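Side-chain contacts in beta-galactosidase (Bacillus circulans subsp. alkalophilus, PDB 3TTY), which catalyses the hydrolysis of terminal beta-D-galactose residues from beta-galactosides, using a TIM-barrel glycoside hydrolase domain that binds galactose: residues A87-A90 against D95-R98; N117-R122 against C157-K162; Y431-K436 against G596-L601; Y453-A458 against E603-K608. One frame throughout, in Å; residues are numbered along the deposited sequence.

The four contacts form two pairs on opposite sides of the chain's centre. Interactions 1 and 2 belong to the TIM-barrel region, with centres about 11 Å apart. Asp95 joins them: its OD2 lies 2.5 Å from Ser118 OG and its OD1 2.8 Å from Thr120 OG1, both probable hydrogen bonds. Interactions 3 and 4 belong to the trimerisation domain, with centres about 10 Å apart. They share helix 591-604 and meet where Ile598 CD1 lies 3.9 Å from Ile457 CD1. Centres of interactions 1 and 3 are about 50 Å apart. Interaction 2 holds two of the four zinc cysteines. None of the segments contributes a residue to the galactose pocket.

Interaction 1: A87-A90 against D95-R98; sequences AWMA and DVLR
Met89 and Ala90 of helix 87-92 pack on Val96 and Leu97, which follow shortly after the helix. The contact is apolar and buried. Met89 reaches Val96 with its thioether: SD lies 4.0 Å from Val96 CG2, and Met89 CG is nearly as close. The two side chains meet at about a right angle. CG of Met89 is anti to the backbone N (chi1 -177°), and with an extended chi2 this carries SD out to Val96. The bend at chi3, -69°, only directs the terminal methyl.

Ala90 meets both partners. Its CB touches Leu97 CD2 at 3.7 Å, while its CA faces Val96 CG1 at 4.2 Å. Both Leu97 methyls lie against the Ala90 methyl. The second, CD1, also comes within 3.8 Å of Ala90 O, a van der Waals approach.

These segments belong to the excursion that leaves the third strand of the TIM barrel, 75-79, and leads to helix 119-135. The chain ends a short helix, turns, and enters a 3-10 segment that runs through 95-96 and packs back on that helix. Tyr124 of helix 119-135 also touches Met89, and His85 touches Ala90, Val96 and Leu97.

Polar bonds of the backbone place the two residues of the later segment. Val96 is hydrogen-bonded through its main chain to Cys115, one of the zinc ligands. Leu97 O accepts from Lys105 NZ.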
loop_
_atom_site.group_PDB
_atom_site.type_symbol
_atom_site.label_atom_id
_atom_site.label_comp_id
_atom_site.label_asym_id
_atom_site.label_seq_id
_atom_site.Cartn_x
_atom_site.Cartn_y
_atom_site.Cartn_z
ATOM N N ALA A 87 -25.633 18.125 8.801
ATOM C CA ALA A 87 -25.038 18.659 7.580
ATOM C C ALA A 87 -25.050 20.190 7.560
ATOM O O ALA A 87 -24.106 20.805 7.061
ATOM C CB ALA A 87 -25.740 18.096 6.347
ATOM N N TRP A 88 -26.104 20.809 8.096
ATOM C CA TRP A 88 -26.174 22.280 8.119
ATOM C C TRP A 88 -25.128 22.874 9.051
ATOM O O TRP A 88 -24.657 23.993 8.850
ATOM C CB TRP A 88 -27.571 22.793 8.501
ATOM C CG TRP A 88 -27.995 22.503 9.926
ATOM C CD1 TRP A 88 -28.851 21.521 10.338
ATOM C CD2 TRP A 88 -27.608 23.218 11.116
ATOM N NE1 TRP A 88 -29.004 21.566 11.705
ATOM C CE2 TRP A 88 -28.258 22.601 12.204
ATOM C CE3 TRP A 88 -26.781 24.318 11.363
ATOM C CZ2 TRP A 88 -28.106 23.049 13.519
ATOM C CZ3 TRP A 88 -26.623 24.756 12.676
ATOM C CH2 TRP A 88 -27.281 24.123 13.732
ATOM N N MET A 89 -24.754 22.126 10.073
ATOM C CA MET A 89 -23.793 22.643 11.029
ATOM C C MET A 89 -22.406 22.591 10.392
ATOM O O MET A 89 -21.612 23.534 10.502
ATOM C CB MET A 89 -23.847 21.842 12.340
ATOM C CG MET A 89 -22.917 22.378 13.426
ATOM S SD MET A 89 -23.112 21.490 14.955
ATOM C CE MET A 89 -24.741 22.012 15.439
ATOM N N ALA A 90 -22.137 21.498 9.685
ATOM C CA ALA A 90 -20.881 21.369 8.962
ATOM C C ALA A 90 -20.809 22.435 7.873
ATOM O O ALA A 90 -19.749 23.003 7.634
ATOM C CB ALA A 90 -20.741 19.992 8.367
ATOM N N ASP A 95 -15.820 25.030 11.517
ATOM C CA ASP A 95 -14.935 24.762 12.670
ATOM C C ASP A 95 -15.315 23.443 13.338
ATOM O O ASP A 95 -14.586 22.889 14.145
ATOM C CB ASP A 95 -14.977 25.910 13.699
ATOM C CG ASP A 95 -16.300 25.980 14.452
ATOM O OD1 ASP A 95 -17.231 26.651 13.962
ATOM O OD2 ASP A 95 -16.408 25.362 15.530
ATOM N N VAL A 96 -16.471 22.929 12.976
ATOM C CA VAL A 96 -16.944 21.669 13.518
ATOM C C VAL A 96 -16.223 20.485 12.859
ATOM O O VAL A 96 -16.137 19.397 13.422
ATOM C CB VAL A 96 -18.471 21.606 13.360
ATOM C CG1 VAL A 96 -18.910 20.396 12.547
ATOM C CG2 VAL A 96 -19.138 21.697 14.724
ATOM N N LEU A 97 -15.634 20.736 11.693
ATOM C CA LEU A 97 -15.034 19.681 10.886
ATOM C C LEU A 97 -13.542 19.499 11.169
ATOM O O LEU A 97 -12.809 20.472 11.407
ATOM C CB LEU A 97 -15.241 19.988 9.409
ATOM C CG LEU A 97 -16.679 20.035 8.890
ATOM C CD1 LEU A 97 -16.721 20.710 7.526
ATOM C CD2 LEU A 97 -17.308 18.640 8.826
ATOM N N ARG A 98 -13.086 18.251 11.113
ATOM C CA ARG A 98 -11.693 17.943 11.420
ATOM C C ARG A 98 -10.749 18.210 10.248
ATOM O O ARG A 98 -11.179 18.340 9.097
ATOM C CB ARG A 98 -11.547 16.493 11.888
ATOM C CG ARG A 98 -12.076 16.265 13.284
ATOM C CD ARG A 98 -11.896 14.845 13.741
ATOM N NE ARG A 98 -12.550 14.639 15.033
ATOM C CZ ARG A 98 -12.686 13.452 15.621
ATOM N NH1 ARG A 98 -12.219 12.349 15.036
ATOM N NH2 ARG A 98 -13.309 13.362 16.784
#

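Interaction 2: N117-R122 against C157-K162; sequences NSPTYR and CDNCEK. With ZN (zinc ion), chain G.
Asn117 and Cys160 bring the two backbones closest, with Asn117 CA 5.8 Å from Cys160 CA. Each segment is the start of a helix, 119-135 or 158-172, with its N-cap residue. Ser118 caps the first: its OG accepts from Tyr121 N at 3.1 Å. Cys157 caps the second with its zinc-bound sulfur, and Cys160 N donates to Cys157 SG at 3.5 Å. That sulfur sits between the backbone N and the carbonyl carbon (chi1 80°), which puts it over the first turn.

Cys157 SG also binds the zinc ion, at 2.5 Å, and Cys160 SG binds it at 2.3 Å. Cys115 and Cys155 complete a four-cysteine zinc site, to which this helix start gives the CxxC half.

Asn117 ND2 supplies a second-shell bond. It donates to Cys160 SG at 3.3 Å with an N-H...S angle of 175°, and the sulfur lies only 3° out of the amide plane. Such a bond probably draws off some of the negative charge on the metal-bound sulfur. ND2 also bonds to Ser228 OG, so two partners fix the amide's rotation.

Asn159 adds van der Waals contacts. Its CB lies 3.9 Å from Asn117 O, and its ND2 rests 4.0 Å from Pro119 CD, the two side chains meeting at a slant.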
loop_
_atom_site.group_PDB
_atom_site.type_symbol
_atom_site.label_atom_id
_atom_site.label_comp_id
_atom_site.label_asym_id
_atom_site.label_seq_id
_atom_site.Cartn_x
_atom_site.Cartn_y
_atom_site.Cartn_z
ATOM N N ASN A 117 -12.087 20.335 19.820
ATOM C CA ASN A 117 -11.739 21.664 20.289
ATOM C C ASN A 117 -12.540 22.742 19.582
ATOM O O ASN A 117 -12.130 23.896 19.533
ATOM C CB ASN A 117 -10.237 21.911 20.151
ATOM C CG ASN A 117 -9.454 21.266 21.270
ATOM O OD1 ASN A 117 -9.709 21.536 22.446
ATOM N ND2 ASN A 117 -8.530 20.373 20.921
ATOM N N SER A 118 -13.698 22.353 19.056
ATOM C CA SER A 118 -14.544 23.252 18.274
ATOM C C SER A 118 -15.532 24.041 19.134
ATOM O O SER A 118 -16.316 23.469 19.883
ATOM C CB SER A 118 -15.291 22.457 17.203
ATOM O OG SER A 118 -16.420 23.165 16.729
ATOM N N PRO A 119 -15.503 25.376 19.019
ATOM C CA PRO A 119 -16.438 26.178 19.813
ATOM C C PRO A 119 -17.889 25.908 19.410
ATOM O O PRO A 119 -18.790 25.907 20.253
ATOM C CB PRO A 119 -16.048 27.629 19.477
ATOM C CG PRO A 119 -14.693 27.546 18.849
ATOM C CD PRO A 119 -14.600 26.204 18.197
ATOM N N THR A 120 -18.128 25.690 18.128
ATOM C CA THR A 120 -19.487 25.419 17.681
ATOM C C THR A 120 -19.998 24.090 18.216
ATOM O O THR A 120 -21.068 24.023 18.809
ATOM C CB THR A 120 -19.603 25.458 16.168
ATOM O OG1 THR A 120 -19.352 26.797 15.735
ATOM C CG2 THR A 120 -20.998 25.018 15.730
ATOM N N TYR A 121 -19.209 23.042 18.035
ATOM C CA TYR A 121 -19.583 21.719 18.514
ATOM C C TYR A 121 -19.836 21.691 20.026
ATOM O O TYR A 121 -20.808 21.100 20.493
ATOM C CB TYR A 121 -18.505 20.704 18.147
ATOM C CG TYR A 121 -18.778 19.327 18.695
ATOM C CD1 TYR A 121 -19.775 18.537 18.159
ATOM C CD2 TYR A 121 -18.033 18.816 19.746
ATOM C CE1 TYR A 121 -20.027 17.277 18.648
ATOM C CE2 TYR A 121 -18.288 17.555 20.253
ATOM C CZ TYR A 121 -19.288 16.795 19.703
ATOM O OH TYR A 121 -19.550 15.540 20.199
ATOM N N ARG A 122 -18.951 22.311 20.795
ATOM C CA ARG A 122 -19.114 22.314 22.239
ATOM C C ARG A 122 -20.349 23.107 22.652
ATOM O O ARG A 122 -21.080 22.686 23.541
ATOM C CB ARG A 122 -17.863 22.826 22.944
ATOM C CG ARG A 122 -16.711 21.837 22.884
ATOM C CD ARG A 122 -15.768 22.036 24.049
ATOM N NE ARG A 122 -14.524 21.290 23.892
ATOM C CZ ARG A 122 -13.608 21.166 24.850
ATOM N NH1 ARG A 122 -13.818 21.739 26.033
ATOM N NH2 ARG A 122 -12.491 20.465 24.630
ATOM N N CYS A 157 -6.451 20.277 13.191
ATOM C CA CYS A 157 -6.846 21.603 12.699
ATOM C C CYS A 157 -6.158 22.739 13.478
ATOM O O CYS A 157 -5.451 22.513 14.458
ATOM C CB CYS A 157 -8.378 21.781 12.743
ATOM S SG CYS A 157 -9.064 22.194 14.400
ATOM N N ASP A 158 -6.373 23.965 13.035
ATOM C CA ASP A 158 -5.831 25.128 13.728
ATOM C C ASP A 158 -6.212 25.264 15.202
ATOM O O ASP A 158 -5.385 25.641 16.033
ATOM C CB ASP A 158 -6.242 26.391 13.000
ATOM C CG ASP A 158 -5.067 27.120 12.462
ATOM O OD1 ASP A 158 -4.592 26.721 11.370
ATOM O OD2 ASP A 158 -4.599 28.055 13.158
ATOM N N ASN A 159 -7.470 24.983 15.520
ATOM C CA ASN A 159 -7.931 25.076 16.894
ATOM C C ASN A 159 -7.280 24.043 17.805
ATOM O O ASN A 159 -6.913 24.349 18.946
ATOM C CB ASN A 159 -9.463 25.025 16.952
ATOM C CG ASN A 159 -10.094 26.289 16.389
ATOM O OD1 ASN A 159 -9.474 27.356 16.409
ATOM N ND2 ASN A 159 -11.304 26.180 15.869
ATOM N N CYS A 160 -7.123 22.823 17.302
ATOM C CA CYS A 160 -6.430 21.804 18.066
ATOM C C CYS A 160 -4.982 22.215 18.231
ATOM O O CYS A 160 -4.409 22.046 19.297
ATOM C CB CYS A 160 -6.540 20.428 17.407
ATOM S SG CYS A 160 -8.148 19.647 17.678
ATOM N N GLU A 161 -4.398 22.779 17.179
ATOM C CA GLU A 161 -2.991 23.150 17.220
ATOM C C GLU A 161 -2.766 24.227 18.282
ATOM O O GLU A 161 -1.880 24.095 19.134
ATOM C CB GLU A 161 -2.510 23.621 15.845
ATOM C CG GLU A 161 -1.012 23.640 15.689
ATOM C CD GLU A 161 -0.588 23.622 14.232
ATOM O OE1 GLU A 161 0.053 22.628 13.820
ATOM O OE2 GLU A 161 -0.899 24.600 13.510
ATOM N N LYS A 162 -3.587 25.278 18.250
ATOM C CA LYS A 162 -3.495 26.329 19.261
ATOM C C LYS A 162 -3.749 25.793 20.663
ATOM O O LYS A 162 -3.093 26.186 21.629
ATOM C CB LYS A 162 -4.491 27.444 18.985
ATOM C CG LYS A 162 -4.274 28.203 17.692
ATOM C CD LYS A 162 -5.374 29.227 17.582
ATOM C CE LYS A 162 -5.465 29.864 16.217
ATOM N NZ LYS A 162 -6.759 30.618 16.160
HETATM ZN ZN ZN G . -9.436 20.160 15.835
#

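Interaction 3: Y431-K436 against G596-L601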
loop_
_atom_site.group_PDB
_atom_site.type_symbol
_atom_site.label_atom_id
_atom_site.label_comp_id
_atom_site.label_asym_id
_atom_site.label_seq_id
_atom_site.Cartn_x
_atom_site.Cartn_y
_atom_site.Cartn_z
ATOM N N TYR A 431 -1.496 -13.407 28.814
ATOM C CA TYR A 431 -2.891 -13.599 29.191
ATOM C C TYR A 431 -3.431 -14.959 28.712
ATOM O O TYR A 431 -4.100 -15.655 29.456
ATOM C CB TYR A 431 -3.760 -12.461 28.668
ATOM C CG TYR A 431 -5.186 -12.520 29.174
ATOM C CD1 TYR A 431 -5.543 -11.913 30.375
ATOM C CD2 TYR A 431 -6.177 -13.194 28.457
ATOM C CE1 TYR A 431 -6.846 -11.960 30.842
ATOM C CE2 TYR A 431 -7.482 -13.244 28.919
ATOM C CZ TYR A 431 -7.809 -12.633 30.109
ATOM O OH TYR A 431 -9.095 -12.689 30.575
ATOM N N ASP A 432 -3.122 -15.310 27.466
ATOM C CA ASP A 432 -3.492 -16.589 26.867
ATOM C C ASP A 432 -3.040 -17.734 27.763
ATOM O O ASP A 432 -3.832 -18.600 28.130
ATOM C CB ASP A 432 -2.817 -16.710 25.503
ATOM C CG ASP A 432 -3.483 -17.728 24.592
ATOM O OD1 ASP A 432 -4.729 -17.829 24.599
ATOM O OD2 ASP A 432 -2.750 -18.420 23.844
ATOM N N ALA A 433 -1.763 -17.721 28.128
ATOM C CA ALA A 433 -1.179 -18.763 28.957
ATOM C C ALA A 433 -1.970 -18.968 30.244
ATOM O O ALA A 433 -2.118 -20.096 30.712
ATOM C CB ALA A 433 0.291 -18.440 29.273
ATOM N N LEU A 434 -2.472 -17.881 30.819
ATOM C CA LEU A 434 -3.299 -17.989 32.016
ATOM C C LEU A 434 -4.670 -18.546 31.631
ATOM O O LEU A 434 -5.170 -19.480 32.258
ATOM C CB LEU A 434 -3.430 -16.633 32.707
ATOM C CG LEU A 434 -2.157 -16.118 33.411
ATOM C CD1 LEU A 434 -2.104 -14.601 33.427
ATOM C CD2 LEU A 434 -2.073 -16.650 34.831
ATOM N N TYR A 435 -5.253 -17.966 30.584
ATOM C CA TYR A 435 -6.547 -18.378 30.056
ATOM C C TYR A 435 -6.600 -19.894 29.891
ATOM O O TYR A 435 -7.544 -20.532 30.336
ATOM C CB TYR A 435 -6.789 -17.657 28.725
ATOM C CG TYR A 435 -7.982 -18.075 27.895
ATOM C CD1 TYR A 435 -9.184 -17.383 27.972
ATOM C CD2 TYR A 435 -7.883 -19.112 26.974
ATOM C CE1 TYR A 435 -10.279 -17.739 27.187
ATOM C CE2 TYR A 435 -8.970 -19.487 26.185
ATOM C CZ TYR A 435 -10.165 -18.788 26.298
ATOM O OH TYR A 435 -11.243 -19.136 25.519
ATOM N N LYS A 436 -5.571 -20.464 29.273
ATOM C CA LYS A 436 -5.553 -21.894 28.977
ATOM C C LYS A 436 -5.549 -22.787 30.210
ATOM O O LYS A 436 -5.788 -23.989 30.108
ATOM C CB LYS A 436 -4.354 -22.240 28.104
ATOM C CG LYS A 436 -4.483 -21.778 26.673
ATOM C CD LYS A 436 -3.166 -21.987 25.934
ATOM C CE LYS A 436 -3.284 -21.554 24.480
ATOM N NZ LYS A 436 -1.949 -21.479 23.804
ATOM N N GLY A 596 4.441 -23.483 31.121
ATOM C CA GLY A 596 5.248 -23.918 32.248
ATOM C C GLY A 596 5.528 -22.822 33.259
ATOM O O GLY A 596 5.345 -23.018 34.467
ATOM N N LEU A 597 5.958 -21.666 32.761
ATOM C CA LEU A 597 6.263 -20.512 33.601
ATOM C C LEU A 597 5.076 -20.123 34.473
ATOM O O LEU A 597 5.186 -20.015 35.699
ATOM C CB LEU A 597 6.694 -19.322 32.738
ATOM C CG LEU A 597 7.136 -18.084 33.528
ATOM C CD1 LEU A 597 8.313 -18.443 34.420
ATOM C CD2 LEU A 597 7.484 -16.904 32.619
ATOM N N ILE A 598 3.935 -19.926 33.827
ATOM C CA ILE A 598 2.698 -19.579 34.511
ATOM C C ILE A 598 2.310 -20.605 35.563
ATOM O O ILE A 598 1.932 -20.258 36.682
ATOM C CB ILE A 598 1.564 -19.477 33.496
ATOM C CG1 ILE A 598 1.821 -18.283 32.579
ATOM C CG2 ILE A 598 0.232 -19.350 34.196
ATOM C CD1 ILE A 598 1.973 -16.972 33.313
ATOM N N ALA A 599 2.383 -21.875 35.186
ATOM C CA ALA A 599 2.100 -22.965 36.105
ATOM C C ALA A 599 3.017 -22.910 37.333
ATOM O O ALA A 599 2.569 -23.097 38.472
ATOM C CB ALA A 599 2.242 -24.305 35.382
ATOM N N ASN A 600 4.297 -22.644 37.101
ATOM C CA ASN A 600 5.254 -22.547 38.197
ATOM C C ASN A 600 4.948 -21.379 39.112
ATOM O O ASN A 600 4.844 -21.544 40.330
ATOM C CB ASN A 600 6.672 -22.421 37.659
ATOM C CG ASN A 600 7.188 -23.721 37.118
ATOM O OD1 ASN A 600 6.495 -24.736 37.175
ATOM N ND2 ASN A 600 8.399 -23.703 36.570
ATOM N N LEU A 601 4.786 -20.203 38.516
ATOM C CA LEU A 601 4.542 -18.991 39.285
ATOM C C LEU A 601 3.288 -19.123 40.128
ATOM O O LEU A 601 3.277 -18.702 41.277
ATOM C CB LEU A 601 4.464 -17.764 38.368
ATOM C CG LEU A 601 5.743 -17.496 37.561
ATOM C CD1 LEU A 601 5.829 -16.044 37.124
ATOM C CD2 LEU A 601 6.996 -17.874 38.352
#
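Ile598 is the residue of 596-601 that meets Ala433 and Leu434 of helix 423-435. It points to that helix and splits its two branches between the two partners. CG1 lies 3.6 Å from Ala433 CB. CG2 lies 3.6 Å from Leu434 CD2. With CG1 near -67° from the backbone N, CG2 stands anti to that N, which spreads the branches along the neighbouring helix. The Leu434 and Ile598 side chains cross at about a right angle. All three residues are buried. Ala599 follows at a more open place and touches Gln437. Asn600 takes no part; its amide bonds to Trp534 O and Gly536 N. Leu601 returns to the sheet, on Tyr583.

Both helices lie on one face of the mixed sheet of the trimerisation domain: Ile598 and Leu434 both pack on Ile457 of strand 455-458. Leu597 touches Val585 of strand 580-585, and Leu434 also touches Thr441 of the edge strand 441-444. Farther round helix 423-435, Tyr431 and Tyr435 pack on helix 284-296 of the barrel region. This helix therefore lies between its own sheet and helix 284-296, while helix 591-604 flanks it over the sheet.

Interaction 4: Y453-A458 against E603-K608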
loop_
_atom_site.group_PDB
_atom_site.type_symbol
_atom_site.label_atom_id
_atom_site.label_comp_id
_atom_site.label_asym_id
_atom_site.label_seq_id
_atom_site.Cartn_x
_atom_site.Cartn_y
_atom_site.Cartn_z
ATOM N N TYR A 453 -3.171 -8.902 44.954
ATOM C CA TYR A 453 -2.623 -9.904 44.055
ATOM C C TYR A 453 -1.477 -10.694 44.666
ATOM O O TYR A 453 -0.871 -10.279 45.650
ATOM C CB TYR A 453 -2.229 -9.275 42.712
ATOM C CG TYR A 453 -3.422 -8.602 42.063
ATOM C CD1 TYR A 453 -4.494 -9.357 41.596
ATOM C CD2 TYR A 453 -3.497 -7.215 41.957
ATOM C CE1 TYR A 453 -5.606 -8.753 41.026
ATOM C CE2 TYR A 453 -4.604 -6.603 41.388
ATOM C CZ TYR A 453 -5.654 -7.378 40.924
ATOM O OH TYR A 453 -6.754 -6.781 40.359
ATOM N N LYS A 454 -1.209 -11.848 44.079
ATOM C CA LYS A 454 -0.067 -12.658 44.454
ATOM C C LYS A 454 0.924 -12.725 43.303
ATOM O O LYS A 454 2.124 -12.874 43.522
ATOM C CB LYS A 454 -0.522 -14.051 44.898
ATOM C CG LYS A 454 -1.168 -14.015 46.280
ATOM C CD LYS A 454 -1.635 -15.382 46.729
ATOM C CE LYS A 454 -1.365 -15.600 48.222
ATOM N NZ LYS A 454 0.091 -15.862 48.519
ATOM N N VAL A 455 0.429 -12.575 42.077
ATOM C CA VAL A 455 1.310 -12.559 40.910
ATOM C C VAL A 455 0.955 -11.396 39.993
ATOM O O VAL A 455 -0.185 -11.289 39.545
ATOM C CB VAL A 455 1.219 -13.874 40.095
ATOM C CG1 VAL A 455 2.111 -13.789 38.869
ATOM C CG2 VAL A 455 1.617 -15.070 40.948
ATOM N N VAL A 456 1.920 -10.529 39.712
ATOM C CA VAL A 456 1.680 -9.372 38.843
ATOM C C VAL A 456 2.602 -9.442 37.632
ATOM O O VAL A 456 3.827 -9.480 37.772
ATOM C CB VAL A 456 1.876 -8.022 39.593
ATOM C CG1 VAL A 456 1.817 -6.842 38.618
ATOM C CG2 VAL A 456 0.838 -7.862 40.685
ATOM N N ILE A 457 2.014 -9.470 36.441
ATOM C CA ILE A 457 2.793 -9.620 35.218
ATOM C C ILE A 457 2.709 -8.364 34.346
ATOM O O ILE A 457 1.618 -7.868 34.042
ATOM C CB ILE A 457 2.345 -10.874 34.431
ATOM C CG1 ILE A 457 2.286 -12.085 35.363
ATOM C CG2 ILE A 457 3.278 -11.158 33.264
ATOM C CD1 ILE A 457 1.790 -13.347 34.697
ATOM N N ALA A 458 3.869 -7.850 33.955
ATOM C CA ALA A 458 3.944 -6.621 33.159
ATOM C C ALA A 458 4.784 -6.842 31.907
ATOM O O ALA A 458 5.986 -6.573 31.900
ATOM C CB ALA A 458 4.521 -5.480 33.991
ATOM N N GLU A 603 1.792 -22.038 41.206
ATOM C CA GLU A 603 1.999 -23.012 42.272
ATOM C C GLU A 603 2.800 -22.374 43.402
ATOM O O GLU A 603 2.499 -22.572 44.572
ATOM C CB GLU A 603 2.717 -24.267 41.770
ATOM C CG GLU A 603 2.894 -25.322 42.862
ATOM C CD GLU A 603 3.804 -26.478 42.454
ATOM O OE1 GLU A 603 4.130 -27.312 43.332
ATOM O OE2 GLU A 603 4.195 -26.556 41.265
ATOM N N GLU A 604 3.819 -21.601 43.039
ATOM C CA GLU A 604 4.690 -20.968 44.025
ATOM C C GLU A 604 3.877 -20.139 45.004
ATOM O O GLU A 604 4.160 -20.115 46.193
ATOM C CB GLU A 604 5.705 -20.076 43.322
ATOM C CG GLU A 604 6.688 -19.396 44.245
ATOM C CD GLU A 604 7.799 -18.722 43.471
ATOM O OE1 GLU A 604 7.509 -18.214 42.363
ATOM O OE2 GLU A 604 8.954 -18.712 43.949
ATOM N N GLN A 605 2.856 -19.466 44.491
ATOM C CA GLN A 605 2.036 -18.595 45.307
ATOM C C GLN A 605 0.764 -19.309 45.741
ATOM O O GLN A 605 -0.178 -18.682 46.240
ATOM C CB GLN A 605 1.708 -17.315 44.527
ATOM C CG GLN A 605 2.902 -16.370 44.382
ATOM C CD GLN A 605 3.156 -15.569 45.648
ATOM O OE1 GLN A 605 2.441 -15.708 46.642
ATOM N NE2 GLN A 605 4.159 -14.709 45.612
ATOM N N GLY A 606 0.736 -20.624 45.549
ATOM C CA GLY A 606 -0.417 -21.419 45.928
ATOM C C GLY A 606 -1.703 -21.046 45.202
ATOM O O GLY A 606 -2.791 -21.193 45.752
ATOM N N VAL A 607 -1.600 -20.557 43.970
ATOM C CA VAL A 607 -2.815 -20.246 43.215
ATOM C C VAL A 607 -3.103 -21.353 42.219
ATOM O O VAL A 607 -2.201 -21.860 41.572
ATOM C CB VAL A 607 -2.784 -18.838 42.563
ATOM C CG1 VAL A 607 -1.380 -18.439 42.221
ATOM C CG2 VAL A 607 -3.699 -18.773 41.348
ATOM N N LYS A 608 -4.371 -21.745 42.138
ATOM C CA LYS A 608 -4.778 -22.941 41.409
ATOM C C LYS A 608 -5.830 -22.644 40.342
ATOM O O LYS A 608 -6.621 -21.717 40.491
ATOM C CB LYS A 608 -5.344 -23.969 42.397
ATOM C CG LYS A 608 -4.303 -24.578 43.333
ATOM C CD LYS A 608 -4.942 -25.549 44.321
ATOM C CE LYS A 608 -3.883 -26.326 45.107
ATOM N NZ LYS A 608 -2.867 -25.438 45.754
#
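Gln605 OE1 accepts from Lys454 NZ at 3.0 Å, and the ammonium approaches nearly in line with the carbonyl, at a C=O...N angle of 164°. The other end of the amide, NE2, donates to Gly479 O. The two bonds fix which way the amide is turned. NE2 also comes near Lys454 O, but the angle is too poor for a hydrogen bond.

The lysine chain crosses the glutamine obliquely. Its CB is 4.0 Å from Gln605 CB, and its CD passes 3.6 Å from Gln605 O. Bends at chi3 and chi4 then swing NZ back onto OE1. Gln605 itself bends at chi2 (-79°), bringing its amide carbon CD to 3.6 Å from Lys454 O. Next to this polar part, Gln605 CG rests on Val455 CG2 at 3.9 Å, where strand 455-458 begins. Val455 also touches Val399 and Thr481 of the strands on either side.

Gln605 is the first residue to leave helix 591-604. The helix ends in a Schellman motif: Gly606, at positive phi, bonds through its N to Glu603 O at 2.8 Å, and Val607 N reaches Cys602 O. Joining a helix C-terminus to the start of a parallel strand is consistent with the glutamine amidotransferase-like (flavodoxin-like) alpha/beta fold expected of this trimerisation domain.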